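Local coordinates for protein tricorn protease (Thermoplasma acidophilum, PDB 1K32) that acts as a serine protease that probably breaks down peptides released by the proteasome, in a protein-disassembly line with beta propellers that probably gate substrate entry, at residues 428-433 with 479-484; 432-437 with 454-459; 738-743 with 827-832; 753-758 with 774-779. All coordinates share one frame; numbering follows the deposited sequence.

Interaction 1 (428-433 with 479-484)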
loop_
_atom_site.group_PDB
_atom_site.type_symbol
_atom_site.label_atom_id
_atom_site.label_comp_id
_atom_site.label_asym_id
_atom_site.label_seq_id
_atom_site.Cartn_x
_atom_site.Cartn_y
_atom_site.Cartn_z
ATOM N N ILE A 428 40.882 -5.356 -9.174
ATOM C CA ILE A 428 41.547 -4.418 -10.074
ATOM C C ILE A 428 40.785 -3.112 -10.129
ATOM O O ILE A 428 39.571 -3.130 -10.348
ATOM C CB ILE A 428 41.605 -4.973 -11.514
ATOM C CG1 ILE A 428 42.078 -6.421 -11.490
ATOM C CG2 ILE A 428 42.538 -4.108 -12.370
ATOM C CD1 ILE A 428 41.991 -7.104 -12.824
ATOM N N SER A 429 41.487 -1.987 -9.956
ATOM C CA SER A 429 40.846 -0.667 -10.006
ATOM C C SER A 429 40.202 -0.434 -11.371
ATOM O O SER A 429 40.667 -0.972 -12.382
ATOM C CB SER A 429 41.863 0.450 -9.708
ATOM O OG SER A 429 42.971 0.437 -10.606
ATOM N N ASP A 430 39.138 0.365 -11.406
ATOM C CA ASP A 430 38.441 0.631 -12.662
ATOM C C ASP A 430 39.296 1.291 -13.742
ATOM O O ASP A 430 39.036 1.099 -14.923
ATOM C CB ASP A 430 37.194 1.484 -12.431
ATOM C CG ASP A 430 36.040 0.691 -11.841
ATOM O OD1 ASP A 430 34.888 1.145 -11.986
ATOM O OD2 ASP A 430 36.280 -0.372 -11.230
ATOM N N ASN A 431 40.297 2.073 -13.344
ATOM C CA ASN A 431 41.165 2.717 -14.320
ATOM C C ASN A 431 42.349 1.804 -14.670
ATOM O O ASN A 431 43.308 2.233 -15.316
ATOM C CB ASN A 431 41.673 4.071 -13.797
ATOM C CG ASN A 431 42.503 3.942 -12.536
ATOM O OD1 ASN A 431 42.977 2.860 -12.200
ATOM N ND2 ASN A 431 42.692 5.056 -11.838
ATOM N N SER A 432 42.266 0.549 -14.230
ATOM C CA SER A 432 43.291 -0.467 -14.504
ATOM C C SER A 432 44.696 -0.153 -14.000
ATOM O O SER A 432 45.671 -0.765 -14.438
ATOM C CB SER A 432 43.347 -0.741 -16.012
ATOM O OG SER A 432 42.069 -1.114 -16.508
ATOM N N ARG A 433 44.811 0.780 -13.063
ATOM C CA ARG A 433 46.124 1.151 -12.551
ATOM C C ARG A 433 46.647 0.375 -11.331
ATOM O O ARG A 433 47.855 0.149 -11.215
ATOM C CB ARG A 433 46.154 2.647 -12.249
ATOM C CG ARG A 433 47.452 3.091 -11.609
ATOM C CD ARG A 433 47.690 4.575 -11.787
ATOM N NE ARG A 433 48.865 5.001 -11.042
ATOM C CZ ARG A 433 49.313 6.251 -11.005
ATOM N NH1 ARG A 433 50.392 6.549 -10.292
ATOM N NH2 ARG A 433 48.684 7.199 -11.687
ATOM N N PHE A 479 38.039 -1.348 -4.778
ATOM C CA PHE A 479 38.211 0.079 -5.058
ATOM C C PHE A 479 36.853 0.683 -5.396
ATOM O O PHE A 479 35.968 -0.021 -5.845
ATOM C CB PHE A 479 39.132 0.321 -6.268
ATOM C CG PHE A 479 40.555 -0.079 -6.048
ATOM C CD1 PHE A 479 41.019 -1.315 -6.481
ATOM C CD2 PHE A 479 41.429 0.774 -5.397
ATOM C CE1 PHE A 479 42.338 -1.697 -6.267
ATOM C CE2 PHE A 479 42.751 0.411 -5.174
ATOM C CZ PHE A 479 43.210 -0.833 -5.611
ATOM N N ASP A 480 36.684 1.980 -5.166
ATOM C CA ASP A 480 35.427 2.625 -5.535
ATOM C C ASP A 480 35.517 2.927 -7.033
ATOM O O ASP A 480 36.601 2.868 -7.622
ATOM C CB ASP A 480 35.183 3.909 -4.718
ATOM C CG ASP A 480 36.364 4.868 -4.736
ATOM O OD1 ASP A 480 36.302 5.888 -4.013
ATOM O OD2 ASP A 480 37.349 4.617 -5.459
ATOM N N ALA A 481 34.383 3.229 -7.649
ATOM C CA ALA A 481 34.338 3.495 -9.084
ATOM C C ALA A 481 35.365 4.513 -9.596
ATOM O O ALA A 481 35.956 4.325 -10.653
ATOM C CB ALA A 481 32.930 3.933 -9.476
ATOM N N ASP A 482 35.583 5.584 -8.845
ATOM C CA ASP A 482 36.520 6.622 -9.262
ATOM C C ASP A 482 37.979 6.287 -8.986
ATOM O O ASP A 482 38.852 7.112 -9.217
ATOM C CB ASP A 482 36.168 7.951 -8.579
ATOM C CG ASP A 482 34.860 8.543 -9.081
ATOM O OD1 ASP A 482 34.445 9.595 -8.542
ATOM O OD2 ASP A 482 34.243 7.964 -10.008
ATOM N N SER A 483 38.246 5.084 -8.490
ATOM C CA SER A 483 39.616 4.690 -8.184
ATOM C C SER A 483 40.310 5.689 -7.236
ATOM O O SER A 483 41.477 6.034 -7.437
ATOM C CB SER A 483 40.434 4.579 -9.484
ATOM O OG SER A 483 39.937 3.563 -10.339
ATOM N N LYS A 484 39.604 6.151 -6.209
ATOM C CA LYS A 484 40.190 7.109 -5.273
ATOM C C LYS A 484 40.339 6.583 -3.847
ATOM O O LYS A 484 41.106 7.120 -3.055
ATOM C CB LYS A 484 39.372 8.409 -5.263
ATOM C CG LYS A 484 39.474 9.197 -6.570
ATOM C CD LYS A 484 38.934 10.607 -6.420
ATOM C CE LYS A 484 38.886 11.339 -7.765
ATOM N NZ LYS A 484 40.201 11.345 -8.473
HETATM O O HOH W 1 38.306 1.321 -9.068
HETATM O O HOH W 2 34.426 3.474 -13.138
#
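S483 pushes its CH2-OH group into the turn at 429-432, and the amide of N431 lies against it, with ND2 of N431 3.3 Å from CB of S483. Because OG of S483 stands anti to its carbonyl carbon (chi1 -63°), it faces the turn and accepts a weak hydrogen bond from the backbone N of N431 at 3.4 Å. The amide is fixed by its oxygen: OD1 of N431 receives OG of S429 at 2.9 Å and, in an Asx turn, the backbone N of R433, the two donors arriving from opposite faces of its plane. With an alanine here, both donors would probably lose their shared acceptor and the S483 methylene its flat cover. S429 suits its place by being small: its CB sits over one face of the F479 ring, a CH-pi contact 4.0 Å from the centroid, and its OG binds N of F434. D430 leans toward the other turn, its CB 3.6 Å from O of A481; its carboxylate pairs with R619 and R388 and, through one water, with that O; a second water joins N of D430, O of D480 and OG of S483. Each segment holds a type I turn between the first two strands of a four-stranded propeller sheet, 426-428 to 434-441 and 474-479 to 485-490, and the F479 ring packs on F434 and A436 of strand 434-441.

Interaction 2 (432-437 with 454-459)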
loop_
_atom_site.group_PDB
_atom_site.type_symbol
_atom_site.label_atom_id
_atom_site.label_comp_id
_atom_site.label_asym_id
_atom_site.label_seq_id
_atom_site.Cartn_x
_atom_site.Cartn_y
_atom_site.Cartn_z
ATOM N N SER A 432 42.266 0.549 -14.230
ATOM C CA SER A 432 43.291 -0.467 -14.504
ATOM C C SER A 432 44.696 -0.153 -14.000
ATOM O O SER A 432 45.671 -0.765 -14.438
ATOM C CB SER A 432 43.347 -0.741 -16.012
ATOM O OG SER A 432 42.069 -1.114 -16.508
ATOM N N ARG A 433 44.811 0.780 -13.063
ATOM C CA ARG A 433 46.124 1.151 -12.551
ATOM C C ARG A 433 46.647 0.375 -11.331
ATOM O O ARG A 433 47.855 0.149 -11.215
ATOM C CB ARG A 433 46.154 2.647 -12.249
ATOM C CG ARG A 433 47.452 3.091 -11.609
ATOM C CD ARG A 433 47.690 4.575 -11.787
ATOM N NE ARG A 433 48.865 5.001 -11.042
ATOM C CZ ARG A 433 49.313 6.251 -11.005
ATOM N NH1 ARG A 433 50.392 6.549 -10.292
ATOM N NH2 ARG A 433 48.684 7.199 -11.687
ATOM N N PHE A 434 45.752 -0.031 -10.434
ATOM C CA PHE A 434 46.170 -0.744 -9.234
ATOM C C PHE A 434 45.542 -2.128 -9.086
ATOM O O PHE A 434 44.429 -2.392 -9.561
ATOM C CB PHE A 434 45.821 0.061 -7.969
ATOM C CG PHE A 434 46.119 1.525 -8.067
ATOM C CD1 PHE A 434 45.124 2.430 -8.412
ATOM C CD2 PHE A 434 47.397 2.009 -7.802
ATOM C CE1 PHE A 434 45.401 3.800 -8.488
ATOM C CE2 PHE A 434 47.676 3.376 -7.878
ATOM C CZ PHE A 434 46.683 4.267 -8.219
ATOM N N ILE A 435 46.271 -2.999 -8.403
ATOM C CA ILE A 435 45.807 -4.347 -8.127
ATOM C C ILE A 435 46.009 -4.519 -6.624
ATOM O O ILE A 435 47.133 -4.452 -6.125
ATOM C CB ILE A 435 46.632 -5.403 -8.917
ATOM C CG1 ILE A 435 46.549 -5.104 -10.423
ATOM C CG2 ILE A 435 46.114 -6.813 -8.623
ATOM C CD1 ILE A 435 47.349 -6.043 -11.311
ATOM N N ALA A 436 44.914 -4.693 -5.896
ATOM C CA ALA A 436 44.994 -4.881 -4.453
ATOM C C ALA A 436 44.707 -6.346 -4.185
ATOM O O ALA A 436 43.802 -6.923 -4.787
ATOM C CB ALA A 436 43.966 -4.001 -3.743
ATOM N N TYR A 437 45.469 -6.943 -3.277
ATOM C CA TYR A 437 45.299 -8.354 -2.968
ATOM C C TYR A 437 45.720 -8.723 -1.547
ATOM O O TYR A 437 46.603 -8.084 -0.963
ATOM C CB TYR A 437 46.107 -9.186 -3.969
ATOM C CG TYR A 437 47.566 -8.780 -4.050
ATOM C CD1 TYR A 437 48.541 -9.433 -3.298
ATOM C CD2 TYR A 437 47.969 -7.728 -4.870
ATOM C CE1 TYR A 437 49.888 -9.048 -3.360
ATOM C CE2 TYR A 437 49.319 -7.327 -4.943
ATOM C CZ TYR A 437 50.266 -7.989 -4.183
ATOM O OH TYR A 437 51.579 -7.563 -4.212
ATOM N N ILE A 454 46.905 -6.603 3.195
ATOM C CA ILE A 454 46.523 -6.197 1.860
ATOM C C ILE A 454 47.726 -5.507 1.216
ATOM O O ILE A 454 48.343 -4.640 1.825
ATOM C CB ILE A 454 45.353 -5.190 1.883
ATOM C CG1 ILE A 454 44.105 -5.854 2.493
ATOM C CG2 ILE A 454 45.087 -4.665 0.457
ATOM C CD1 ILE A 454 43.707 -7.158 1.844
ATOM N N HIS A 455 48.080 -5.927 0.009
ATOM C CA HIS A 455 49.180 -5.297 -0.731
ATOM C C HIS A 455 48.578 -4.659 -1.968
ATOM O O HIS A 455 47.612 -5.176 -2.525
ATOM C CB HIS A 455 50.219 -6.321 -1.187
ATOM C CG HIS A 455 51.219 -6.687 -0.141
ATOM N ND1 HIS A 455 51.178 -6.182 1.140
ATOM C CD2 HIS A 455 52.281 -7.529 -0.182
ATOM C CE1 HIS A 455 52.170 -6.700 1.847
ATOM N NE2 HIS A 455 52.852 -7.521 1.067
ATOM N N VAL A 456 49.143 -3.539 -2.401
ATOM C CA VAL A 456 48.635 -2.886 -3.590
ATOM C C VAL A 456 49.760 -2.718 -4.603
ATOM O O VAL A 456 50.824 -2.175 -4.282
ATOM C CB VAL A 456 48.045 -1.509 -3.275
ATOM C CG1 VAL A 456 47.549 -0.866 -4.564
ATOM C CG2 VAL A 456 46.927 -1.651 -2.253
ATOM N N TYR A 457 49.514 -3.199 -5.817
ATOM C CA TYR A 457 50.481 -3.118 -6.905
ATOM C C TYR A 457 50.135 -1.975 -7.855
ATOM O O TYR A 457 49.015 -1.901 -8.367
ATOM C CB TYR A 457 50.489 -4.434 -7.686
ATOM C CG TYR A 457 51.492 -4.479 -8.810
ATOM C CD1 TYR A 457 52.862 -4.459 -8.542
ATOM C CD2 TYR A 457 51.078 -4.551 -10.139
ATOM C CE1 TYR A 457 53.795 -4.513 -9.570
ATOM C CE2 TYR A 457 52.008 -4.607 -11.181
ATOM C CZ TYR A 457 53.365 -4.587 -10.884
ATOM O OH TYR A 457 54.296 -4.626 -11.894
ATOM N N ASP A 458 51.091 -1.083 -8.083
ATOM C CA ASP A 458 50.885 0.042 -8.991
ATOM C C ASP A 458 51.487 -0.319 -10.348
ATOM O O ASP A 458 52.714 -0.434 -10.481
ATOM C CB ASP A 458 51.570 1.307 -8.454
ATOM C CG ASP A 458 51.217 2.570 -9.258
ATOM O OD1 ASP A 458 50.797 2.460 -10.430
ATOM O OD2 ASP A 458 51.373 3.684 -8.716
ATOM N N MET A 459 50.618 -0.499 -11.342
ATOM C CA MET A 459 51.038 -0.834 -12.702
ATOM C C MET A 459 52.015 0.216 -13.242
ATOM O O MET A 459 52.888 -0.097 -14.054
ATOM C CB MET A 459 49.821 -0.926 -13.630
ATOM C CG MET A 459 48.914 -2.119 -13.376
ATOM S SD MET A 459 49.614 -3.685 -13.933
ATOM C CE MET A 459 49.059 -3.715 -15.606
#
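OD1 of D458 is gripped twice, by NE of R433 at 3.3 Å and by the backbone N of E460, whose own carboxylate takes the far end of the same guanidinium. This salt bridge lies at the open end of an antiparallel hairpin, strands 434-441 and 451-458, the inner strands of a four-stranded propeller blade. Guanidinium and carboxylate planes are 36° apart, and the second link, NH1 of R433 to OD2 of D458, is long and weak. The backbone ladder is regular; its shortest rung, N of Y457 to O of I435 at 2.7 Å, is almost straight (174°). Side chains alternate. F434, A436, V456 and D458 share one face, where F434 and A436 touch strand 474-479 of the next blade, whereas I435, Y437, H455 and Y457 face strand 412-417 of the preceding one. There Y437 has CG between its backbone N and carbonyl carbon (chi1 54°), which swings the ring over H455, with OH reaching E416. CB of H455 lies over the Y437 ring face, 3.8 Å from its centroid, a CH-pi contact. At the other end of the ladder, just past D458, the bent chain of M459 brings SD to 4.2 Å from CD1 of I435.

Interaction 3 (738-743 with 827-832)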
loop_
_atom_site.group_PDB
_atom_site.type_symbol
_atom_site.label_atom_id
_atom_site.label_comp_id
_atom_site.label_asym_id
_atom_site.label_seq_id
_atom_site.Cartn_x
_atom_site.Cartn_y
_atom_site.Cartn_z
ATOM N N ARG A 738 13.250 -46.461 9.717
ATOM C CA ARG A 738 13.689 -46.794 11.056
ATOM C C ARG A 738 12.950 -46.071 12.164
ATOM O O ARG A 738 12.490 -44.949 11.997
ATOM C CB ARG A 738 15.195 -46.540 11.177
ATOM C CG ARG A 738 16.040 -47.556 10.428
ATOM C CD ARG A 738 17.192 -46.875 9.748
ATOM N NE ARG A 738 18.011 -47.801 8.965
ATOM C CZ ARG A 738 18.884 -48.662 9.479
ATOM N NH1 ARG A 738 19.579 -49.452 8.675
ATOM N NH2 ARG A 738 19.064 -48.734 10.792
ATOM N N ILE A 739 12.834 -46.745 13.300
ATOM C CA ILE A 739 12.170 -46.182 14.467
ATOM C C ILE A 739 13.016 -46.499 15.695
ATOM O O ILE A 739 12.526 -46.554 16.815
ATOM C CB ILE A 739 10.740 -46.745 14.621
ATOM C CG1 ILE A 739 10.774 -48.257 14.825
ATOM C CG2 ILE A 739 9.928 -46.401 13.380
ATOM C CD1 ILE A 739 9.382 -48.896 14.938
ATOM N N ALA A 740 14.309 -46.699 15.459
ATOM C CA ALA A 740 15.259 -46.998 16.529
ATOM C C ALA A 740 14.810 -48.177 17.389
ATOM O O ALA A 740 14.779 -48.094 18.623
ATOM C CB ALA A 740 15.475 -45.758 17.403
ATOM N N CYS A 741 14.459 -49.272 16.733
ATOM C CA CYS A 741 14.055 -50.487 17.428
ATOM C C CYS A 741 14.660 -51.687 16.710
ATOM O O CYS A 741 14.849 -51.651 15.498
ATOM C CB CYS A 741 12.528 -50.647 17.430
ATOM S SG CYS A 741 11.591 -49.544 18.508
ATOM N N ASP A 742 14.981 -52.734 17.461
ATOM C CA ASP A 742 15.496 -53.966 16.868
ATOM C C ASP A 742 14.340 -54.970 16.906
ATOM O O ASP A 742 13.719 -55.166 17.955
ATOM C CB ASP A 742 16.672 -54.506 17.669
ATOM C CG ASP A 742 17.966 -53.747 17.400
ATOM O OD1 ASP A 742 18.944 -53.997 18.126
ATOM O OD2 ASP A 742 18.005 -52.913 16.468
ATOM N N PHE A 743 14.037 -55.600 15.775
ATOM C CA PHE A 743 12.930 -56.559 15.750
ATOM C C PHE A 743 13.392 -58.007 15.684
ATOM O O PHE A 743 14.405 -58.320 15.059
ATOM C CB PHE A 743 12.001 -56.287 14.567
ATOM C CG PHE A 743 11.667 -54.844 14.379
ATOM C CD1 PHE A 743 12.233 -54.118 13.328
ATOM C CD2 PHE A 743 10.803 -54.196 15.256
ATOM C CE1 PHE A 743 11.943 -52.773 13.155
ATOM C CE2 PHE A 743 10.506 -52.844 15.090
ATOM C CZ PHE A 743 11.081 -52.129 14.036
ATOM N N ASP A 827 14.425 -41.975 8.369
ATOM C CA ASP A 827 15.251 -42.430 7.254
ATOM C C ASP A 827 16.542 -43.052 7.790
ATOM O O ASP A 827 17.223 -43.799 7.092
ATOM C CB ASP A 827 15.624 -41.243 6.363
ATOM C CG ASP A 827 14.489 -40.808 5.466
ATOM O OD1 ASP A 827 14.551 -39.682 4.938
ATOM O OD2 ASP A 827 13.545 -41.599 5.274
ATOM N N ASP A 828 16.870 -42.735 9.036
ATOM C CA ASP A 828 18.096 -43.228 9.647
ATOM C C ASP A 828 18.001 -43.142 11.165
ATOM O O ASP A 828 17.266 -42.317 11.693
ATOM C CB ASP A 828 19.271 -42.380 9.137
ATOM C CG ASP A 828 20.583 -42.732 9.795
ATOM O OD1 ASP A 828 20.895 -43.933 9.925
ATOM O OD2 ASP A 828 21.317 -41.799 10.169
ATOM N N ASP A 829 18.725 -44.001 11.872
ATOM C CA ASP A 829 18.689 -43.955 13.327
ATOM C C ASP A 829 20.038 -44.284 13.933
ATOM O O ASP A 829 20.131 -44.718 15.068
ATOM C CB ASP A 829 17.569 -44.867 13.896
ATOM C CG ASP A 829 17.782 -46.360 13.615
ATOM O OD1 ASP A 829 16.924 -47.156 14.057
ATOM O OD2 ASP A 829 18.780 -46.757 12.970
ATOM N N ARG A 830 21.091 -44.042 13.162
ATOM C CA ARG A 830 22.459 -44.292 13.615
ATOM C C ARG A 830 22.845 -43.445 14.833
ATOM O O ARG A 830 23.481 -43.930 15.768
ATOM C CB ARG A 830 23.457 -43.999 12.481
ATOM C CG ARG A 830 24.921 -44.032 12.944
ATOM C CD ARG A 830 25.522 -45.402 12.748
ATOM N NE ARG A 830 26.199 -45.455 11.459
ATOM C CZ ARG A 830 26.631 -46.558 10.868
ATOM N NH1 ARG A 830 27.239 -46.468 9.696
ATOM N NH2 ARG A 830 26.449 -47.742 11.431
ATOM N N PHE A 831 22.487 -42.169 14.813
ATOM C CA PHE A 831 22.846 -41.303 15.927
ATOM C C PHE A 831 22.138 -41.746 17.204
ATOM O O PHE A 831 22.732 -41.717 18.280
ATOM C CB PHE A 831 22.501 -39.842 15.614
ATOM C CG PHE A 831 22.964 -38.879 16.669
ATOM C CD1 PHE A 831 24.326 -38.661 16.883
ATOM C CD2 PHE A 831 22.042 -38.192 17.453
ATOM C CE1 PHE A 831 24.759 -37.770 17.855
ATOM C CE2 PHE A 831 22.468 -37.293 18.435
ATOM C CZ PHE A 831 23.830 -37.084 18.632
ATOM N N ILE A 832 20.869 -42.146 17.088
ATOM C CA ILE A 832 20.121 -42.618 18.259
ATOM C C ILE A 832 20.839 -43.830 18.834
ATOM O O ILE A 832 21.092 -43.893 20.040
ATOM C CB ILE A 832 18.669 -43.009 17.899
ATOM C CG1 ILE A 832 17.906 -41.764 17.438
ATOM C CG2 ILE A 832 17.975 -43.639 19.118
ATOM C CD1 ILE A 832 16.538 -42.044 16.814
#
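D829 presses its carboxylate into the bend at 738-740, and this is the tight half of the contact. Its OD1 lies 3.0 Å from CA of A740, and A740 adopts a left-handed backbone conformation as the chain turns into its strand. The methyl of A740 suits the narrow place between D829 and I832, meeting CG2 of I832 at 3.7 Å, an apolar touch from the first turn of helix 830-848. D829 is brought here by its first torsion (chi1 65°), which sets CG between the backbone N and the carbonyl carbon; it occupies the N-cap position of that helix, but its side chain makes no capping bond and instead meets R738. NH2 of R738 donates to OD2 of D829 at 3.0 Å in a salt bridge with the two flat groups 75° apart, and R833 holds OD2 as well. The contact thus ties the start of strand 741-746, an edge strand of the PDZ-like domain, to the helix that leads on to the parallel sheet of the S41 peptidase part. R738 belongs to the tight half too: its bent chain passes D828 with CD 3.8 Å from its CA, and its guanidinium also reaches the carbonyl oxygens of A126 and F98, so a long, many-armed arginine suits a place with several acceptors. Toward solvent the packing thins out. D827 and D828 are exposed here; D828 turns its OD1 back to the N of R830 at 3.2 Å, an Asx turn in which the donor comes from above the carboxylate plane.

Interaction 4 (753-758 with 774-779)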
loop_
_atom_site.group_PDB
_atom_site.type_symbol
_atom_site.label_atom_id
_atom_site.label_comp_id
_atom_site.label_asym_id
_atom_site.label_seq_id
_atom_site.Cartn_x
_atom_site.Cartn_y
_atom_site.Cartn_z
ATOM N N ALA A 753 12.567 -56.256 20.177
ATOM C CA ALA A 753 13.607 -56.830 21.024
ATOM C C ALA A 753 14.314 -55.771 21.842
ATOM O O ALA A 753 14.765 -56.041 22.956
ATOM C CB ALA A 753 14.618 -57.585 20.170
ATOM N N LYS A 754 14.425 -54.569 21.283
ATOM C CA LYS A 754 15.076 -53.474 21.980
ATOM C C LYS A 754 14.657 -52.127 21.414
ATOM O O LYS A 754 14.517 -51.972 20.205
ATOM C CB LYS A 754 16.593 -53.619 21.895
ATOM C CG LYS A 754 17.335 -52.518 22.631
ATOM C CD LYS A 754 18.836 -52.720 22.559
ATOM C CE LYS A 754 19.557 -51.622 23.309
ATOM N NZ LYS A 754 21.022 -51.843 23.273
ATOM N N ALA A 755 14.441 -51.163 22.304
ATOM C CA ALA A 755 14.048 -49.814 21.921
ATOM C C ALA A 755 15.172 -48.903 22.415
ATOM O O ALA A 755 15.525 -48.927 23.589
ATOM C CB ALA A 755 12.721 -49.449 22.566
ATOM N N TYR A 756 15.735 -48.115 21.508
ATOM C CA TYR A 756 16.865 -47.252 21.830
ATOM C C TYR A 756 16.559 -45.837 22.291
ATOM O O TYR A 756 15.692 -45.159 21.735
ATOM C CB TYR A 756 17.816 -47.178 20.629
ATOM C CG TYR A 756 18.441 -48.506 20.264
ATOM C CD1 TYR A 756 17.756 -49.431 19.470
ATOM C CD2 TYR A 756 19.703 -48.852 20.739
ATOM C CE1 TYR A 756 18.320 -50.674 19.154
ATOM C CE2 TYR A 756 20.272 -50.082 20.442
ATOM C CZ TYR A 756 19.579 -50.992 19.649
ATOM O OH TYR A 756 20.143 -52.220 19.374
ATOM N N ALA A 757 17.299 -45.404 23.307
ATOM C CA ALA A 757 17.187 -44.057 23.859
ATOM C C ALA A 757 18.509 -43.657 24.512
ATOM O O ALA A 757 19.086 -44.425 25.280
ATOM C CB ALA A 757 16.071 -43.989 24.883
ATOM N N GLY A 758 18.997 -42.464 24.168
ATOM C CA GLY A 758 20.216 -41.941 24.763
ATOM C C GLY A 758 19.736 -41.062 25.912
ATOM O O GLY A 758 19.273 -41.580 26.934
ATOM N N ILE A 774 5.180 -44.445 26.153
ATOM C CA ILE A 774 5.449 -45.838 26.491
ATOM C C ILE A 774 6.746 -46.338 25.901
ATOM O O ILE A 774 7.250 -45.800 24.918
ATOM C CB ILE A 774 4.329 -46.804 26.018
ATOM C CG1 ILE A 774 4.274 -46.831 24.492
ATOM C CG2 ILE A 774 2.979 -46.389 26.609
ATOM C CD1 ILE A 774 3.339 -47.886 23.937
ATOM N N ASP A 775 7.289 -47.366 26.533
ATOM C CA ASP A 775 8.502 -48.003 26.064
ATOM C C ASP A 775 8.012 -49.227 25.285
ATOM O O ASP A 775 7.359 -50.107 25.843
ATOM C CB ASP A 775 9.372 -48.421 27.250
ATOM C CG ASP A 775 10.688 -49.018 26.814
ATOM O OD1 ASP A 775 11.643 -49.031 27.619
ATOM O OD2 ASP A 775 10.765 -49.481 25.660
ATOM N N PRO A 776 8.316 -49.288 23.978
ATOM C CA PRO A 776 7.907 -50.393 23.098
ATOM C C PRO A 776 8.586 -51.737 23.323
ATOM O O PRO A 776 8.207 -52.732 22.711
ATOM C CB PRO A 776 8.192 -49.841 21.706
ATOM C CG PRO A 776 9.426 -49.035 21.941
ATOM C CD PRO A 776 9.103 -48.292 23.229
ATOM N N THR A 777 9.595 -51.767 24.182
ATOM C CA THR A 777 10.302 -53.012 24.458
ATOM C C THR A 777 9.338 -54.132 24.877
ATOM O O THR A 777 8.491 -53.946 25.754
ATOM C CB THR A 777 11.346 -52.819 25.574
ATOM O OG1 THR A 777 12.249 -51.763 25.211
ATOM C CG2 THR A 777 12.140 -54.102 25.788
ATOM N N GLY A 778 9.466 -55.289 24.239
ATOM C CA GLY A 778 8.604 -56.409 24.573
ATOM C C GLY A 778 7.291 -56.410 23.816
ATOM O O GLY A 778 6.648 -57.449 23.697
ATOM N N TYR A 779 6.890 -55.251 23.303
ATOM C CA TYR A 779 5.652 -55.139 22.541
ATOM C C TYR A 779 5.716 -55.884 21.212
ATOM O O TYR A 779 6.782 -56.028 20.611
ATOM C CB TYR A 779 5.326 -53.666 22.264
ATOM C CG TYR A 779 4.636 -52.951 23.400
ATOM C CD1 TYR A 779 3.242 -52.911 23.483
ATOM C CD2 TYR A 779 5.371 -52.338 24.405
ATOM C CE1 TYR A 779 2.603 -52.276 24.548
ATOM C CE2 TYR A 779 4.743 -51.701 25.477
ATOM C CZ TYR A 779 3.361 -51.675 25.541
ATOM O OH TYR A 779 2.752 -51.055 26.602
HETATM O O HOH W 3 14.925 -51.880 25.102
#
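A755 and P776 meet more closely than carbon atoms usually do: CB of the alanine is 3.4 Å from CG of the proline ring. The same methyl stands beside OG1 of T777, at 3.5 Å, and OD2 of D775, so a single small group is fitted against three consecutive residues, and alanine suits a site that has little space to spare. The polar traffic between the segments goes through water instead. The backbone N of A755 donates to a water, the water donates to OG1 of T777 at 2.7 Å, and OG1 in turn donates to OD2 of D775 at 2.8 Å, a chain in which every donor points the same way, probably strengthened by the aspartate charge. The site belongs to the PDZ-like domain, where strand 749-755 ends and the long loop returns to its antiparallel neighbour 780-784; at A753 and K754, which both face D742, the strand carries a classic beta bulge. D775 organises the loop. CG is anti to the backbone N (chi1 -177°), which brings OD2 over the following turn, where N of T777 reaches it at 3.0 Å in an Asx turn, from the same face of the carboxylate as OG1. A leucine in its place would probably leave the N and OG1 of T777 without their common acceptor and free the threonine hydroxyl to turn. P776 then opens a type II turn, closed by N of Y779 on O of P776, and G778 takes the positive phi of 87° that would jam a CB against the preceding carbonyl oxygen.

Overall arrangement
Interactions 1 and 2 belong to the propeller region and interactions 3 and 4 to the PDZ-like part, on opposite sides of the chain's centre, with the centres of 1 and 3 about 59 Å apart. Interaction 2 is buried and rests on a regular backbone ladder; interaction 1, sharing S432 and R433 with it, is partly buried and joins turns of adjacent blades through side chains and water. Interaction 3 is also buried but depends on a salt bridge at a helix start, whereas interaction 4 is a surface contact of one methyl and one water. These last two meet through neighbouring strands 741-746 and 749-755, where D742 binds the hydroxyl of Y756.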